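Local coordinates for protein polyketide synthase (PDB 4GOX) that probably transfers a sulfuryl group from PAPS to a polyketide intermediate, as the sulfotransferase domain of a cyanobacterial olefin synthase, at residues Gly133-Glu143 / Ser192-Val203. Numbering follows the deposited sequence.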
ATOM      1  N   GLY A 133      -0.245  -1.931   7.796  1.00 31.39           N
ATOM      2  CA  GLY A 133      -0.610  -1.036   8.919  1.00 31.81           C
ATOM      3  C   GLY A 133      -1.544  -1.595   9.970  1.00 37.62           C
ATOM      4  O   GLY A 133      -1.669  -1.011  11.049  1.00 40.06           O
ATOM      5  N   SER A 134      -2.179  -2.763   9.706  1.00 36.63           N
ATOM      6  CA  SER A 134      -3.076  -3.417  10.680  1.00 39.60           C
ATOM      7  C   SER A 134      -2.352  -3.954  11.914  1.00 42.94           C
ATOM      8  O   SER A 134      -2.984  -4.245  12.921  1.00 43.69           O
ATOM      9  CB  SER A 134      -3.860  -4.542  10.010  1.00 46.59           C
ATOM     10  OG  SER A 134      -4.751  -3.967   9.064  1.00 58.41           O
ATOM     11  N   ASP A 135      -1.024  -4.068  11.836  1.00 40.47           N
ATOM     12  CA  ASP A 135      -0.179  -4.598  12.901  1.00 41.91           C
ATOM     13  C   ASP A 135       1.105  -3.782  12.933  1.00 43.77           C
ATOM     14  O   ASP A 135       1.933  -3.851  12.015  1.00 42.52           O
ATOM     15  CB  ASP A 135       0.150  -6.078  12.602  1.00 45.76           C
ATOM     16  CG  ASP A 135       0.912  -6.838  13.674  1.00 56.74           C
ATOM     17  OD1 ASP A 135       1.345  -6.203  14.672  1.00 58.43           O
ATOM     18  OD2 ASP A 135       1.044  -8.067  13.537  1.00 62.57           O
ATOM     19  N   ARG A 136       1.272  -3.053  14.013  1.00 39.98           N
ATOM     20  CA  ARG A 136       2.417  -2.211  14.333  1.00 40.55           C
ATOM     21  C   ARG A 136       3.719  -3.006  14.219  1.00 43.20           C
ATOM     22  O   ARG A 136       4.730  -2.456  13.793  1.00 43.20           O
ATOM     23  CB  ARG A 136       2.255  -1.653  15.790  1.00 43.53           C
ATOM     24  CG  ARG A 136       3.273  -0.551  16.143  1.00 62.29           C
ATOM     25  CD  ARG A 136       3.218   0.693  15.228  1.00 79.19           C
ATOM     26  NE  ARG A 136       4.550   1.268  14.981  1.00 92.18           N
ATOM     27  CZ  ARG A 136       5.156   2.158  15.769  1.00104.52           C
ATOM     28  NH1 ARG A 136       6.365   2.612  15.461  1.00 95.17           N
ATOM     29  NH2 ARG A 136       4.561   2.596  16.872  1.00 78.49           N
ATOM     30  N   HIS A 137       3.686  -4.292  14.605  1.00 40.16           N
ATOM     31  CA  HIS A 137       4.835  -5.182  14.521  1.00 40.82           C
ATOM     32  C   HIS A 137       5.287  -5.378  13.063  1.00 44.49           C
ATOM     33  O   HIS A 137       6.485  -5.334  12.802  1.00 44.27           O
ATOM     34  CB  HIS A 137       4.560  -6.503  15.269  1.00 43.51           C
ATOM     35  CG  HIS A 137       5.740  -7.413  15.312  1.00 47.91           C
ATOM     36  ND1 HIS A 137       6.853  -7.109  16.070  1.00 50.92           N
ATOM     37  CD2 HIS A 137       5.957  -8.582  14.656  1.00 49.71           C
ATOM     38  CE1 HIS A 137       7.716  -8.091  15.839  1.00 50.91           C
ATOM     39  NE2 HIS A 137       7.207  -9.011  15.018  1.00 50.36           N
ATOM     40  N   ILE A 138       4.334  -5.468  12.099  1.00 40.32           N
ATOM     41  CA  ILE A 138       4.657  -5.571  10.668  1.00 38.26           C
ATOM     42  C   ILE A 138       5.394  -4.284  10.252  1.00 40.96           C
ATOM     43  O   ILE A 138       6.474  -4.361   9.680  1.00 39.50           O
ATOM     44  CB  ILE A 138       3.391  -5.796   9.782  1.00 39.81           C
ATOM     45  CG1 ILE A 138       2.719  -7.167  10.092  1.00 42.01           C
ATOM     46  CG2 ILE A 138       3.755  -5.674   8.302  1.00 37.60           C
ATOM     47  CD1 ILE A 138       1.225  -7.314   9.399  1.00 43.21           C
ATOM     48  N   LEU A 139       4.820  -3.111  10.586  1.00 37.01           N
ATOM     49  CA  LEU A 139       5.390  -1.799  10.277  1.00 36.42           C
ATOM     50  C   LEU A 139       6.791  -1.657  10.874  1.00 42.45           C
ATOM     51  O   LEU A 139       7.665  -1.109  10.202  1.00 42.39           O
ATOM     52  CB  LEU A 139       4.482  -0.682  10.836  1.00 36.45           C
ATOM     53  CG  LEU A 139       3.063  -0.533  10.230  1.00 39.02           C
ATOM     54  CD1 LEU A 139       2.376   0.721  10.785  1.00 37.92           C
ATOM     55  CD2 LEU A 139       3.102  -0.462   8.690  1.00 37.74           C
ATOM     56  N   ASP A 140       7.012  -2.156  12.146  1.00 38.92           N
ATOM     57  CA  ASP A 140       8.321  -2.141  12.813  1.00 38.53           C
ATOM     58  C   ASP A 140       9.387  -2.858  11.967  1.00 43.87           C
ATOM     59  O   ASP A 140      10.569  -2.515  12.063  1.00 47.86           O
ATOM     60  CB  ASP A 140       8.244  -2.815  14.207  1.00 40.59           C
ATOM     61  CG  ASP A 140       7.478  -2.009  15.251  1.00 51.06           C
ATOM     62  OD1 ASP A 140       7.261  -0.799  15.033  1.00 50.44           O
ATOM     63  OD2 ASP A 140       7.093  -2.591  16.278  1.00 62.88           O
ATOM     64  N   HIS A 141       8.989  -3.861  11.162  1.00 36.94           N
ATOM     65  CA  HIS A 141       9.955  -4.607  10.322  1.00 37.40           C
ATOM     66  C   HIS A 141      10.685  -3.700   9.323  1.00 43.29           C
ATOM     67  O   HIS A 141      11.860  -3.931   9.031  1.00 44.53           O
ATOM     68  CB  HIS A 141       9.254  -5.729   9.563  1.00 36.39           C
ATOM     69  CG  HIS A 141      10.151  -6.832   9.091  1.00 40.33           C
ATOM     70  ND1 HIS A 141       9.715  -7.746   8.159  1.00 41.25           N
ATOM     71  CD2 HIS A 141      11.423  -7.138   9.444  1.00 43.25           C
ATOM     72  CE1 HIS A 141      10.718  -8.591   7.987  1.00 42.36           C
ATOM     73  NE2 HIS A 141      11.760  -8.271   8.757  1.00 43.87           N
ATOM     74  N   SER A 142      10.004  -2.651   8.832  1.00 39.34           N
ATOM     75  CA  SER A 142      10.584  -1.734   7.846  1.00 39.02           C
ATOM     76  C   SER A 142      11.750  -0.937   8.424  1.00 44.37           C
ATOM     77  O   SER A 142      12.813  -0.882   7.811  1.00 45.14           O
ATOM     78  CB  SER A 142       9.521  -0.808   7.271  1.00 40.01           C
ATOM     79  OG  SER A 142      10.130   0.106   6.375  1.00 46.83           O
ATOM     80  N   GLU A 143      11.566  -0.353   9.610  1.00 40.92           N
ATOM     81  CA  GLU A 143      12.624   0.401  10.265  1.00 43.28           C
ATOM     82  C   GLU A 143      13.799  -0.492  10.661  1.00 50.97           C
ATOM     83  O   GLU A 143      14.931  -0.002  10.719  1.00 52.60           O
ATOM     84  CB  GLU A 143      12.081   1.234  11.437  1.00 44.67           C
ATOM     85  CG  GLU A 143      11.242   2.409  10.933  1.00 49.32           C
ATOM     86  CD  GLU A 143      12.015   3.408  10.087  1.00 62.21           C
ATOM     87  OE1 GLU A 143      12.974   4.014  10.617  1.00 52.73           O
ATOM     88  OE2 GLU A 143      11.682   3.569   8.891  1.00 52.37           O
ATOM     89  N   SER A 192      -5.402   0.574  11.687  1.00 35.66           N
ATOM     90  CA  SER A 192      -4.433   0.888  10.629  1.00 35.01           C
ATOM     91  C   SER A 192      -3.980   2.328  10.698  1.00 36.23           C
ATOM     92  O   SER A 192      -2.781   2.590  10.699  1.00 35.83           O
ATOM     93  CB  SER A 192      -5.021   0.631   9.240  1.00 36.55           C
ATOM     94  OG  SER A 192      -5.282  -0.750   9.141  1.00 52.81           O
ATOM     95  N   ASN A 193      -4.943   3.253  10.704  1.00 31.49           N
ATOM     96  CA  ASN A 193      -4.640   4.660  10.699  1.00 31.95           C
ATOM     97  C   ASN A 193      -3.869   5.091  11.903  1.00 36.50           C
ATOM     98  O   ASN A 193      -2.911   5.838  11.747  1.00 36.03           O
ATOM     99  CB  ASN A 193      -5.870   5.506  10.394  1.00 34.08           C
ATOM    100  CG  ASN A 193      -6.201   5.418   8.926  1.00 44.64           C
ATOM    101  OD1 ASN A 193      -5.359   5.699   8.086  1.00 32.52           O
ATOM    102  ND2 ASN A 193      -7.361   4.876   8.574  1.00 34.78           N
ATOM    103  N   ARG A 194      -4.196   4.543  13.080  1.00 33.40           N
ATOM    104  CA  ARG A 194      -3.446   4.873  14.289  1.00 35.05           C
ATOM    105  C   ARG A 194      -1.991   4.331  14.207  1.00 38.53           C
ATOM    106  O   ARG A 194      -1.048   5.085  14.468  1.00 38.02           O
ATOM    107  CB  ARG A 194      -4.179   4.363  15.536  1.00 36.43           C
ATOM    108  CG  ARG A 194      -3.380   4.454  16.839  1.00 42.31           C
ATOM    109  CD  ARG A 194      -3.438   5.867  17.354  1.00 50.80           C
ATOM    110  NE  ARG A 194      -4.821   6.287  17.590  1.00 43.22           N
ATOM    111  CZ  ARG A 194      -5.212   7.551  17.706  1.00 61.45           C
ATOM    112  NH1 ARG A 194      -4.333   8.538  17.591  1.00 48.64           N
ATOM    113  NH2 ARG A 194      -6.493   7.837  17.913  1.00 46.17           N
ATOM    114  N   ASN A 195      -1.817   3.061  13.784  1.00 35.54           N
ATOM    115  CA  ASN A 195      -0.487   2.442  13.647  1.00 34.87           C
ATOM    116  C   ASN A 195       0.408   3.203  12.667  1.00 36.46           C
ATOM    117  O   ASN A 195       1.561   3.474  12.996  1.00 35.76           O
ATOM    118  CB  ASN A 195      -0.587   0.971  13.254  1.00 34.01           C
ATOM    119  CG  ASN A 195      -1.147   0.071  14.318  1.00 43.09           C
ATOM    120  OD1 ASN A 195      -1.031   0.340  15.486  1.00 38.92           O
ATOM    121  ND2 ASN A 195      -1.712  -1.056  13.947  1.00 39.43           N
ATOM    122  N   ILE A 196      -0.131   3.588  11.499  1.00 34.43           N
ATOM    123  CA  ILE A 196       0.632   4.313  10.470  1.00 34.20           C
ATOM    124  C   ILE A 196       1.006   5.710  10.952  1.00 39.57           C
ATOM    125  O   ILE A 196       2.157   6.129  10.792  1.00 39.92           O
ATOM    126  CB  ILE A 196      -0.033   4.319   9.067  1.00 35.31           C
ATOM    127  CG1 ILE A 196      -0.381   2.887   8.600  1.00 34.15           C
ATOM    128  CG2 ILE A 196       0.905   4.986   8.046  1.00 32.26           C
ATOM    129  CD1 ILE A 196      -1.503   2.882   7.570  1.00 29.22           C
ATOM    130  N   LEU A 197       0.037   6.412  11.582  1.00 36.84           N
ATOM    131  CA  LEU A 197       0.265   7.705  12.221  1.00 37.42           C
ATOM    132  C   LEU A 197       1.412   7.587  13.258  1.00 39.52           C
ATOM    133  O   LEU A 197       2.337   8.408  13.228  1.00 39.19           O
ATOM    134  CB  LEU A 197      -1.021   8.194  12.909  1.00 38.23           C
ATOM    135  CG  LEU A 197      -0.937   9.561  13.566  1.00 44.74           C
ATOM    136  CD1 LEU A 197      -0.815  10.650  12.516  1.00 44.75           C
ATOM    137  CD2 LEU A 197      -2.136   9.797  14.512  1.00 46.52           C
ATOM    138  N   ASP A 198       1.351   6.569  14.164  1.00 35.50           N
ATOM    139  CA  ASP A 198       2.397   6.339  15.169  1.00 38.47           C
ATOM    140  C   ASP A 198       3.763   6.099  14.511  1.00 43.60           C
ATOM    141  O   ASP A 198       4.747   6.668  14.972  1.00 45.06           O
ATOM    142  CB  ASP A 198       2.051   5.169  16.105  1.00 40.96           C
ATOM    143  CG  ASP A 198       0.923   5.471  17.091  1.00 51.70           C
ATOM    144  OD1 ASP A 198       0.449   6.643  17.123  1.00 53.56           O
ATOM    145  OD2 ASP A 198       0.460   4.524  17.772  1.00 48.88           O
ATOM    146  N   LEU A 199       3.811   5.313  13.401  1.00 38.58           N
ATOM    147  CA  LEU A 199       5.056   5.103  12.649  1.00 39.25           C
ATOM    148  C   LEU A 199       5.594   6.446  12.135  1.00 42.52           C
ATOM    149  O   LEU A 199       6.766   6.763  12.348  1.00 44.31           O
ATOM    150  CB  LEU A 199       4.857   4.117  11.481  1.00 37.91           C
ATOM    151  CG  LEU A 199       6.022   3.974  10.483  1.00 42.66           C
ATOM    152  CD1 LEU A 199       7.227   3.373  11.134  1.00 44.14           C
ATOM    153  CD2 LEU A 199       5.598   3.177   9.257  1.00 42.01           C
ATOM    154  N   GLY A 200       4.724   7.218  11.489  1.00 37.10           N
ATOM    155  CA  GLY A 200       5.036   8.546  10.973  1.00 37.39           C
ATOM    156  C   GLY A 200       5.634   9.482  11.994  1.00 46.33           C
ATOM    157  O   GLY A 200       6.572  10.212  11.678  1.00 47.23           O
ATOM    158  N   ARG A 201       5.140   9.428  13.245  1.00 46.33           N
ATOM    159  CA  ARG A 201       5.681  10.248  14.328  1.00 50.08           C
ATOM    160  C   ARG A 201       7.111   9.859  14.694  1.00 54.93           C
ATOM    161  O   ARG A 201       7.895  10.747  15.037  1.00 57.41           O
ATOM    162  CB  ARG A 201       4.795  10.199  15.582  1.00 54.15           C
ATOM    163  CG  ARG A 201       3.544  11.054  15.472  1.00 75.96           C
ATOM    164  CD  ARG A 201       2.993  11.434  16.835  1.00 96.78           C
ATOM    165  NE  ARG A 201       1.725  12.159  16.703  1.00115.92           N
ATOM    166  CZ  ARG A 201       0.521  11.603  16.815  1.00130.30           C
ATOM    167  NH1 ARG A 201       0.402  10.308  17.085  1.00115.31           N
ATOM    168  NH2 ARG A 201      -0.572  12.341  16.676  1.00117.79           N
ATOM    169  N   THR A 202       7.451   8.550  14.632  1.00 49.67           N
ATOM    170  CA  THR A 202       8.798   8.063  14.966  1.00 51.94           C
ATOM    171  C   THR A 202       9.822   8.468  13.906  1.00 58.08           C
ATOM    172  O   THR A 202      10.974   8.707  14.245  1.00 62.03           O
ATOM    173  CB  THR A 202       8.833   6.552  15.241  1.00 59.11           C
ATOM    174  OG1 THR A 202       8.563   5.856  14.030  1.00 59.62           O
ATOM    175  CG2 THR A 202       7.871   6.118  16.343  1.00 53.78           C
ATOM    176  N   VAL A 203       9.417   8.526  12.637  1.00 53.51           N
ATOM    177  CA  VAL A 203      10.305   8.927  11.533  1.00 54.92           C
ATOM    178  C   VAL A 203      10.070  10.423  11.222  1.00 63.09           C
ATOM    179  O   VAL A 203       9.044  10.981  11.610  1.00 62.60           O
ATOM    180  CB  VAL A 203      10.148   8.009  10.284  1.00 54.86           C
ATOM    181  CG1 VAL A 203      10.235   6.535  10.669  1.00 53.48           C
ATOM    182  CG2 VAL A 203       8.852   8.293   9.527  1.00 51.38           C
TER
HETATM  183  O   HOH W   1      -3.932  -1.862   7.178  1.00 43.17           O
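Asn195 and Gly133 make the direct hydrogen bond of this contact. Asn195 ND2 donates a hydrogen bond to Gly133 O at 2.9 Å, with an N-H...O angle of 158°. The acceptor lies in the plane of the Asn195 amide. Gly133 O also receives a nearly straight CA-H...O contact from Ser192 CA at 3.4 Å. Close by, one water bridges the hydroxyls of Ser134 and Ser192, and Ser192 OG also bonds to Ile188 O. Were Asn195 replaced by an alanine, Gly133 O would probably lose its amide donor, and the tie between the short 3-10 turn and helix 192-202 would weaken.

Arg136 packs as a knob among Asn195, Asp198, Leu199 and Thr202. Its CG is anti to the backbone N (chi1 -170°), and later bends carry the guanidinium over the helix backbone. One face covers Leu199 N, while NH2 lies 3.7 Å from Asp198 CB. Asp140 OD1 lies 3.4 Å from Arg136 NE, well out of the guanidinium plane, so this salt bridge probably acts through charge alone.

Leu139 leads the apolar packing. Its CD1 sits 4.1 Å from Ile196 CG1, and both side chains rest on Leu30 of strand 26-30. Farther along, the carboxylate carbon of Glu143, CD, meets Val203 CG1 at 3.6 Å; the carboxylate itself is held by Tyr151 and Arg207.

Helical segments 136-143 and 192-202 run in the same general direction, inclined by 27°, over the central parallel sheet. This is the layered alpha/beta packing of the P-loop-related sulfotransferase fold.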